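Local coordinates for protein PelA (Pseudomonas aeruginosa, PDB 5TCB) that probably hydrolyses glycosidic bonds through this GH114-family glycoside hydrolase domain, one part of a longer protein that probably also has deacetylase activity, at residues Val46-Ala50 and Ala51-Pro55. Numbering follows the deposited sequence.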
loop_
_atom_site.group_PDB
_atom_site.type_symbol
_atom_site.label_atom_id
_atom_site.label_comp_id
_atom_site.label_asym_id
_atom_site.label_seq_id
_atom_site.Cartn_x
_atom_site.Cartn_y
_atom_site.Cartn_z
ATOM N N VAL A 46 -2.741 11.435 -0.617
ATOM C CA VAL A 46 -3.493 10.743 -1.661
ATOM C C VAL A 46 -2.567 9.729 -2.322
ATOM O O VAL A 46 -1.496 10.095 -2.809
ATOM C CB VAL A 46 -4.073 11.710 -2.702
ATOM C CG1 VAL A 46 -4.911 10.949 -3.702
ATOM C CG2 VAL A 46 -4.933 12.749 -2.032
ATOM N N VAL A 47 -2.992 8.469 -2.342
ATOM C CA VAL A 47 -2.267 7.390 -3.001
ATOM C C VAL A 47 -2.959 7.059 -4.313
ATOM O O VAL A 47 -4.165 6.803 -4.343
ATOM C CB VAL A 47 -2.202 6.156 -2.098
ATOM C CG1 VAL A 47 -1.405 5.044 -2.808
ATOM C CG2 VAL A 47 -1.588 6.480 -0.736
ATOM N N LEU A 48 -2.195 7.064 -5.398
ATOM C CA LEU A 48 -2.715 6.949 -6.748
ATOM C C LEU A 48 -1.981 5.868 -7.526
ATOM O O LEU A 48 -0.799 5.596 -7.286
ATOM C CB LEU A 48 -2.551 8.254 -7.516
ATOM C CG LEU A 48 -3.187 9.434 -6.796
ATOM C CD1 LEU A 48 -2.254 10.608 -6.789
ATOM C CD2 LEU A 48 -4.498 9.747 -7.435
ATOM N N GLU A 49 -2.670 5.307 -8.510
ATOM C CA GLU A 49 -2.002 4.541 -9.556
ATOM C C GLU A 49 -1.488 5.539 -10.576
ATOM O O GLU A 49 -2.265 6.136 -11.338
ATOM C CB GLU A 49 -2.954 3.516 -10.166
ATOM C CG GLU A 49 -2.399 2.796 -11.393
ATOM C CD GLU A 49 -0.995 2.261 -11.191
ATOM O OE1 GLU A 49 -0.761 1.387 -10.322
ATOM O OE2 GLU A 49 -0.104 2.733 -11.926
ATOM N N ALA A 50 -0.168 5.706 -10.607
ATOM C CA ALA A 50 0.469 6.733 -11.429
ATOM C C ALA A 50 0.225 6.548 -12.931
ATOM O O ALA A 50 0.323 7.513 -13.704
ATOM C CB ALA A 50 1.974 6.746 -11.119
ATOM N N ALA A 51 -0.078 5.334 -13.378
ATOM C CA ALA A 51 -0.359 5.118 -14.789
ATOM C C ALA A 51 -1.523 5.961 -15.286
ATOM O O ALA A 51 -1.653 6.170 -16.493
ATOM C CB ALA A 51 -0.642 3.632 -15.029
ATOM N N HIS A 52 -2.364 6.465 -14.388
ATOM C CA HIS A 52 -3.563 7.205 -14.762
ATOM C C HIS A 52 -3.428 8.702 -14.561
ATOM O O HIS A 52 -4.422 9.432 -14.704
ATOM C CB HIS A 52 -4.745 6.664 -13.970
ATOM C CG HIS A 52 -4.985 5.223 -14.234
ATOM N ND1 HIS A 52 -5.102 4.727 -15.514
ATOM C CD2 HIS A 52 -5.072 4.158 -13.403
ATOM C CE1 HIS A 52 -5.256 3.416 -15.458
ATOM N NE2 HIS A 52 -5.249 3.047 -14.190
ATOM N N LEU A 53 -2.238 9.180 -14.209
ATOM C CA LEU A 53 -2.004 10.603 -14.008
ATOM C C LEU A 53 -0.848 11.063 -14.860
ATOM O O LEU A 53 0.019 10.277 -15.237
ATOM C CB LEU A 53 -1.635 10.957 -12.568
ATOM C CG LEU A 53 -2.713 10.999 -11.516
ATOM C CD1 LEU A 53 -2.977 9.581 -11.049
ATOM C CD2 LEU A 53 -2.221 11.904 -10.431
ATOM N N LYS A 54 -0.838 12.345 -15.156
ATOM C CA LYS A 54 0.294 12.980 -15.778
ATOM C C LYS A 54 0.999 13.866 -14.770
ATOM O O LYS A 54 0.426 14.217 -13.737
ATOM C CB LYS A 54 -0.157 13.812 -16.984
ATOM C CG LYS A 54 -0.760 12.998 -18.120
ATOM C CD LYS A 54 0.225 11.947 -18.610
ATOM C CE LYS A 54 -0.327 11.101 -19.739
ATOM N NZ LYS A 54 0.606 9.978 -20.014
ATOM N N PRO A 55 2.245 14.263 -15.037
ATOM C CA PRO A 55 2.943 15.116 -14.066
ATOM C C PRO A 55 2.198 16.396 -13.713
ATOM O O PRO A 55 2.293 16.849 -12.566
ATOM C CB PRO A 55 4.280 15.395 -14.758
ATOM C CG PRO A 55 4.510 14.168 -15.602
ATOM C CD PRO A 55 3.147 13.784 -16.105
#
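A short 3-10 segment lies in the loop that joins strand 45-48 of the parallel beta-barrel to helix 55-63, a beta-alpha loop at the C-terminal end of the strand, the end at which TIM-barrel glycosidases carry their active sites. Two successive i to i+3 backbone bonds wind it: H52 N to E49 O at 3.1 Å, then L53 N to A50 O, also 3.1 Å and nearly straight at 169°. A third bond comes from a side chain. With CG of E49 anti to the backbone N (chi1 172°) and the chain bent at chi2, the carboxylate curls forward to the start of the turn, and E49 OE2 accepts a hydrogen bond from A51 N at 3.0 Å on its anti side, 17° out of the carboxylate plane. The H52 ring stands almost perpendicular to that carboxylate and packs obliquely on the aliphatic part of E49, H52 CD2 lying 3.6 Å from E49 CG. Beneath the turn, the buried side chains of L48 and L53 cross at about a right angle and continue onto L61 and V58 of helix 55-63, whose N-cap residue is K54. CD1 of L53 touches both L48 CB, at 3.8 Å, and the carbonyl oxygen of E49, at 3.5 Å.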